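Local coordinates for dihydropyrimidinase (Brevibacillus agri, PDB 3SFW), which hydrolytically opens the cyclic amide ring of dihydropyrimidines such as dihydrouracil, probably through a pair of zinc ions as in related amidohydrolases, at residues Leu61-Gly66 against Phe92-Lys97; Leu268-Thr273 against Ala283-Ser288. All coordinates share one frame; numbering follows the deposited sequence.

Contact 1: Leu61-Gly66 against Phe92-Lys97; sequences LDMPFG and FCLTSK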
loop_
_atom_site.group_PDB
_atom_site.type_symbol
_atom_site.label_atom_id
_atom_site.label_comp_id
_atom_site.label_asym_id
_atom_site.label_seq_id
_atom_site.Cartn_x
_atom_site.Cartn_y
_atom_site.Cartn_z
ATOM N N LEU A 61 -34.660 -9.986 -13.075
ATOM C CA LEU A 61 -35.703 -10.752 -13.772
ATOM C C LEU A 61 -36.697 -9.788 -14.457
ATOM O O LEU A 61 -37.097 -8.762 -13.874
ATOM C CB LEU A 61 -36.457 -11.623 -12.753
ATOM C CG LEU A 61 -35.570 -12.544 -11.904
ATOM C CD1 LEU A 61 -36.459 -13.480 -11.050
ATOM C CD2 LEU A 61 -34.676 -13.411 -12.846
ATOM N N ASP A 62 -37.148 -10.151 -15.667
ATOM C CA ASP A 62 -38.085 -9.330 -16.423
ATOM C C ASP A 62 -37.646 -7.884 -16.510
ATOM O O ASP A 62 -38.451 -6.950 -16.290
ATOM C CB ASP A 62 -39.492 -9.415 -15.808
ATOM C CG ASP A 62 -40.598 -9.063 -16.809
ATOM O OD1 ASP A 62 -40.510 -9.451 -18.000
ATOM O OD2 ASP A 62 -41.567 -8.400 -16.384
ATOM N N MET A 63 -36.362 -7.681 -16.748
ATOM C CA MET A 63 -35.786 -6.344 -16.706
ATOM C C MET A 63 -35.755 -5.746 -18.119
ATOM O O MET A 63 -35.185 -6.332 -19.037
ATOM C CB MET A 63 -34.335 -6.447 -16.209
ATOM C CG MET A 63 -33.608 -5.064 -16.161
ATOM S SD MET A 63 -31.826 -5.343 -16.315
ATOM C CE MET A 63 -31.138 -3.760 -15.993
ATOM N N PRO A 64 -36.271 -4.531 -18.281
ATOM C CA PRO A 64 -36.073 -3.846 -19.579
ATOM C C PRO A 64 -34.656 -3.279 -19.692
ATOM O O PRO A 64 -34.248 -2.471 -18.844
ATOM C CB PRO A 64 -37.095 -2.689 -19.521
ATOM C CG PRO A 64 -37.225 -2.381 -18.020
ATOM C CD PRO A 64 -36.978 -3.697 -17.279
ATOM N N PHE A 65 -33.918 -3.675 -20.720
ATOM C CA PHE A 65 -32.477 -3.291 -20.832
ATOM C C PHE A 65 -31.961 -3.714 -22.197
ATOM O O PHE A 65 -32.469 -4.678 -22.779
ATOM C CB PHE A 65 -31.663 -4.008 -19.732
ATOM C CG PHE A 65 -30.228 -3.512 -19.556
ATOM C CD1 PHE A 65 -29.953 -2.169 -19.250
ATOM C CD2 PHE A 65 -29.211 -4.453 -19.387
ATOM C CE1 PHE A 65 -28.654 -1.766 -18.924
ATOM C CE2 PHE A 65 -27.901 -4.066 -19.067
ATOM C CZ PHE A 65 -27.623 -2.691 -18.856
ATOM N N GLY A 66 -30.990 -2.966 -22.715
ATOM C CA GLY A 66 -30.235 -3.402 -23.896
ATOM C C GLY A 66 -31.118 -3.415 -25.133
ATOM O O GLY A 66 -30.867 -4.167 -26.062
ATOM N N PHE A 92 -33.188 -6.071 -8.576
ATOM C CA PHE A 92 -33.109 -4.615 -8.742
ATOM C C PHE A 92 -34.342 -3.963 -9.390
ATOM O O PHE A 92 -34.534 -4.025 -10.630
ATOM C CB PHE A 92 -31.825 -4.265 -9.532
ATOM C CG PHE A 92 -30.572 -4.506 -8.742
ATOM C CD1 PHE A 92 -29.857 -5.698 -8.860
ATOM C CD2 PHE A 92 -30.103 -3.539 -7.888
ATOM C CE1 PHE A 92 -28.716 -5.923 -8.143
ATOM C CE2 PHE A 92 -28.956 -3.763 -7.126
ATOM C CZ PHE A 92 -28.273 -4.982 -7.240
ATOM N N CYS A 93 -35.056 -3.199 -8.576
ATOM C CA CYS A 93 -36.157 -2.354 -9.069
ATOM C C CYS A 93 -35.587 -1.071 -9.685
ATOM O O CYS A 93 -34.939 -0.234 -9.001
ATOM C CB CYS A 93 -37.073 -2.031 -7.886
ATOM S SG CYS A 93 -38.366 -0.831 -8.322
ATOM N N LEU A 94 -35.772 -0.916 -10.996
ATOM C CA LEU A 94 -35.192 0.224 -11.693
ATOM C C LEU A 94 -36.134 1.411 -11.636
ATOM O O LEU A 94 -37.348 1.243 -11.609
ATOM C CB LEU A 94 -34.942 -0.124 -13.147
ATOM C CG LEU A 94 -34.106 -1.378 -13.354
ATOM C CD1 LEU A 94 -33.878 -1.537 -14.890
ATOM C CD2 LEU A 94 -32.736 -1.292 -12.601
ATOM N N THR A 95 -35.557 2.599 -11.689
ATOM C CA THR A 95 -36.350 3.843 -11.678
ATOM C C THR A 95 -35.926 4.740 -12.847
ATOM O O THR A 95 -34.865 4.562 -13.433
ATOM C CB THR A 95 -36.124 4.622 -10.378
ATOM O OG1 THR A 95 -34.726 4.965 -10.248
ATOM C CG2 THR A 95 -36.545 3.790 -9.193
ATOM N N SER A 96 -36.778 5.700 -13.188
ATOM C CA SER A 96 -36.422 6.706 -14.194
ATOM C C SER A 96 -36.604 8.107 -13.603
ATOM O O SER A 96 -37.431 8.308 -12.722
ATOM C CB SER A 96 -37.267 6.525 -15.473
ATOM O OG SER A 96 -38.659 6.525 -15.180
ATOM N N LYS A 97 -35.801 9.060 -14.052
ATOM C CA LYS A 97 -35.910 10.420 -13.515
ATOM C C LYS A 97 -37.296 10.968 -13.749
ATOM O O LYS A 97 -37.949 10.631 -14.734
ATOM C CB LYS A 97 -34.877 11.342 -14.138
ATOM C CG LYS A 97 -33.482 11.090 -13.653
ATOM C CD LYS A 97 -32.502 11.779 -14.548
ATOM C CE LYS A 97 -31.213 10.994 -14.633
ATOM N NZ LYS A 97 -30.099 11.901 -15.006
#

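Contact 2: Leu268-Thr273 against Ala283-Ser288; sequences LVLDIT and AKYVWS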
loop_
_atom_site.group_PDB
_atom_site.type_symbol
_atom_site.label_atom_id
_atom_site.label_comp_id
_atom_site.label_asym_id
_atom_site.label_seq_id
_atom_site.Cartn_x
_atom_site.Cartn_y
_atom_site.Cartn_z
ATOM N N LEU A 268 -15.100 -15.657 -11.461
ATOM C CA LEU A 268 -14.278 -16.675 -10.810
ATOM C C LEU A 268 -13.734 -17.735 -11.772
ATOM O O LEU A 268 -12.639 -18.237 -11.561
ATOM C CB LEU A 268 -14.997 -17.340 -9.609
ATOM C CG LEU A 268 -15.341 -16.355 -8.471
ATOM C CD1 LEU A 268 -16.341 -17.061 -7.464
ATOM C CD2 LEU A 268 -14.049 -15.888 -7.770
ATOM N N VAL A 269 -14.512 -18.081 -12.796
ATOM C CA VAL A 269 -14.266 -19.280 -13.567
ATOM C C VAL A 269 -14.193 -19.001 -15.074
ATOM O O VAL A 269 -13.847 -19.913 -15.832
ATOM C CB VAL A 269 -15.325 -20.417 -13.243
ATOM C CG1 VAL A 269 -16.727 -20.128 -13.853
ATOM C CG2 VAL A 269 -14.872 -21.749 -13.725
ATOM N N LEU A 270 -14.567 -17.794 -15.489
ATOM C CA LEU A 270 -14.467 -17.396 -16.907
ATOM C C LEU A 270 -13.533 -16.232 -17.099
ATOM O O LEU A 270 -13.236 -15.513 -16.152
ATOM C CB LEU A 270 -15.845 -17.027 -17.492
ATOM C CG LEU A 270 -16.942 -18.101 -17.428
ATOM C CD1 LEU A 270 -18.279 -17.525 -17.947
ATOM C CD2 LEU A 270 -16.594 -19.330 -18.280
ATOM N N ASP A 271 -12.917 -16.134 -18.297
ATOM C CA ASP A 271 -11.914 -15.092 -18.523
ATOM C C ASP A 271 -12.086 -14.437 -19.893
ATOM O O ASP A 271 -12.898 -14.904 -20.691
ATOM C CB ASP A 271 -10.481 -15.624 -18.318
ATOM C CG ASP A 271 -10.010 -16.504 -19.449
ATOM O OD1 ASP A 271 -9.599 -15.964 -20.490
ATOM O OD2 ASP A 271 -10.078 -17.720 -19.302
ATOM N N ILE A 272 -11.377 -13.322 -20.106
ATOM C CA ILE A 272 -11.623 -12.399 -21.198
ATOM C C ILE A 272 -11.508 -13.157 -22.535
ATOM O O ILE A 272 -12.117 -12.770 -23.513
ATOM C CB ILE A 272 -10.581 -11.260 -21.154
ATOM C CG1 ILE A 272 -10.895 -10.162 -22.184
ATOM C CG2 ILE A 272 -9.104 -11.805 -21.291
ATOM C CD1 ILE A 272 -9.940 -8.956 -22.083
ATOM N N THR A 273 -10.744 -14.253 -22.574
ATOM C CA THR A 273 -10.646 -14.998 -23.844
ATOM C C THR A 273 -11.985 -15.557 -24.378
ATOM O O THR A 273 -12.114 -15.850 -25.582
ATOM C CB THR A 273 -9.571 -16.149 -23.829
ATOM O OG1 THR A 273 -9.914 -17.140 -22.853
ATOM C CG2 THR A 273 -8.162 -15.580 -23.568
ATOM N N ALA A 283 -20.493 -13.015 -28.095
ATOM C CA ALA A 283 -21.613 -12.173 -27.578
ATOM C C ALA A 283 -22.322 -12.858 -26.407
ATOM O O ALA A 283 -22.932 -12.187 -25.556
ATOM C CB ALA A 283 -22.615 -11.853 -28.668
ATOM N N LYS A 284 -22.239 -14.180 -26.353
ATOM C CA LYS A 284 -22.764 -14.928 -25.184
ATOM C C LYS A 284 -22.132 -14.481 -23.853
ATOM O O LYS A 284 -22.743 -14.669 -22.780
ATOM C CB LYS A 284 -22.494 -16.403 -25.365
ATOM C CG LYS A 284 -23.369 -17.051 -26.453
ATOM C CD LYS A 284 -23.000 -18.536 -26.622
ATOM C CE LYS A 284 -24.010 -19.253 -27.502
ATOM N NZ LYS A 284 -23.634 -20.705 -27.751
ATOM N N TYR A 285 -20.911 -13.947 -23.930
ATOM C CA TYR A 285 -20.138 -13.611 -22.716
ATOM C C TYR A 285 -20.060 -12.117 -22.481
ATOM O O TYR A 285 -19.238 -11.656 -21.676
ATOM C CB TYR A 285 -18.699 -14.196 -22.816
ATOM C CG TYR A 285 -18.743 -15.695 -22.885
ATOM C CD1 TYR A 285 -18.781 -16.451 -21.711
ATOM C CD2 TYR A 285 -18.913 -16.362 -24.126
ATOM C CE1 TYR A 285 -18.937 -17.841 -21.750
ATOM C CE2 TYR A 285 -19.035 -17.762 -24.174
ATOM C CZ TYR A 285 -19.058 -18.490 -22.965
ATOM O OH TYR A 285 -19.232 -19.869 -22.949
ATOM N N VAL A 286 -20.902 -11.357 -23.187
ATOM C CA VAL A 286 -20.905 -9.890 -23.042
ATOM C C VAL A 286 -21.833 -9.491 -21.859
ATOM O O VAL A 286 -22.994 -9.824 -21.849
ATOM C CB VAL A 286 -21.410 -9.213 -24.358
ATOM C CG1 VAL A 286 -21.810 -7.723 -24.099
ATOM C CG2 VAL A 286 -20.297 -9.306 -25.411
ATOM N N TRP A 287 -21.202 -8.978 -20.813
ATOM C CA TRP A 287 -21.864 -8.458 -19.586
ATOM C C TRP A 287 -20.826 -7.552 -18.967
ATOM O O TRP A 287 -19.672 -7.518 -19.436
ATOM C CB TRP A 287 -22.230 -9.588 -18.600
ATOM C CG TRP A 287 -21.137 -10.615 -18.384
ATOM C CD1 TRP A 287 -19.950 -10.425 -17.747
ATOM C CD2 TRP A 287 -21.211 -12.018 -18.720
ATOM N NE1 TRP A 287 -19.252 -11.645 -17.678
ATOM C CE2 TRP A 287 -20.013 -12.621 -18.277
ATOM C CE3 TRP A 287 -22.166 -12.808 -19.414
ATOM C CZ2 TRP A 287 -19.734 -13.992 -18.498
ATOM C CZ3 TRP A 287 -21.935 -14.168 -19.560
ATOM C CH2 TRP A 287 -20.746 -14.759 -19.066
ATOM N N SER A 288 -21.228 -6.738 -17.980
ATOM C CA SER A 288 -20.327 -5.670 -17.505
ATOM C C SER A 288 -20.293 -5.725 -15.991
ATOM O O SER A 288 -21.297 -6.044 -15.404
ATOM C CB SER A 288 -20.858 -4.298 -17.923
ATOM O OG SER A 288 -20.900 -4.209 -19.352
#

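Contact 1: Leu61-Gly66 against Phe92-Lys97
Methyl CE of Met-63 lies on one face of the Phe-65 ring, 3.6 Å above its plane and offset toward the rim nearest CG, and the same methyl makes the closest approach to Leu-94 across the contact. That ring also meets Tyr-155 edge-to-face and touches Leu-159, so the Met-63 methyl is one of three neighbours. Phe-92 turns its ring away from 61-66 and toward the zinc ligands, meeting His-58 edge-to-face and lying about 20° from the plane of His-60.

Between the segments the work falls to CD1 of Leu-94. It approaches the Met-63 chain from the side, and the two side chains cross at about a right angle. CD1 stands 3.7 Å from Met-63 CE and 3.8 Å from Met-63 CG, so the methyl rests in the angle of the thioether, against the carbons on both sides of the sulfur and farther from SD. This is possible because Met-63 has CG anti to the backbone N (chi1 179°) and stays extended on to CE. Pro-64 adds a looser margin, its O lying 4.1 Å from Leu-94 CD1 and its CD 4.5 Å from the same methyl.

The backbone N of Met-63 is bonded to Thr-70 OG1, and its side chain touches Cys-317; Leu-94 leans on Trp-108 of helix 101-112. The contact thus joins the loop after the His-58/His-60 metal-binding motif to the loop leaving the parallel neighbouring strand, 86-93, of the barrel. In related D-hydantoinases these two loops belong to the gate that shapes substrate access. Chiefly apolar, with the Pro-64 carbonyl O at its margin, the contact buries 106 Å²; such packing is non-directional, and backbone bonds, Met-63 with Thr-70 and Cys-93 with His-123 and Met-125, probably do more to place each segment.

Contact 2: Leu268-Thr273 against Ala283-Ser288
Leu-270 swings CG away from its carbonyl carbon (chi1 -58°), which sends CD1 toward the two aromatic rings of 283-288, while Trp-287 holds CG between its backbone N and carbonyl carbon (chi1 45°), bringing the six-membered part of the indole up to meet it. One methyl therefore serves both rings. CD1 of Leu-270 is 3.9 Å from CE1 of Tyr-285 and equally far from CD1 of that ring; on the indole it lies 3.9 Å from both CZ2 and CH2 of Trp-287. In each case it comes in at the edge, in the plane of the ring, so it packs against both rims and makes no CH-pi contact with a face. The leucine and tryptophan side chains cross at about a right angle.

One indole face is occupied from within its own segment: the carbonyl O of Tyr-285 sits 3.5 Å above the plane of the Trp-287 ring, over its centre. Tyr-285 directs its hydroxyl elsewhere, to the backbone O of Pro-417, which ties down the far end of the phenol.

Beyond Leu-270 the chain is turned by Asp-271, whose OD1 accepts from Thr-273 OG1 at 2.7 Å and from Thr-273 N at 2.9 Å (N-H...O angle 153°), the latter forming an Asx turn. Both donors arrive from the same face of the carboxylate, the hydroxyl on the syn side.

The contact joins the exit of helix 265-269 to the loop preceding helix 295-305. An acetate, probably from the crystallisation liquor, lies about 4 Å from the Leu-270 side chain. Across the segments the chemistry is wholly apolar: polar bonds orient the tyrosine ring and the aspartate turn, and dispersion between methyl and ring edges does the joining.

Overall arrangement
Contacts 1 and 2 approach the dinuclear zinc site from different parts of the amidohydrolase barrel. Their centres are 22 Å apart and their nearest atoms about 7 Å, without touching. The Met-63 side chain of contact 1 lies about 6 Å from a bound zinc, and Trp-287 of contact 2 about 8 Å. Tyr-155, packed on Phe-65 of contact 1, is also touched by Ser-288 of contact 2 and so links the two. The zinc ions are held by His-58, His-60, His-183, His-239, Asp-315 and the carboxylated Lys-150. Segment 61-66 of contact 1 directly follows His-58 and His-60 in the chain, whereas contact 2 follows His-239 and precedes Asp-315.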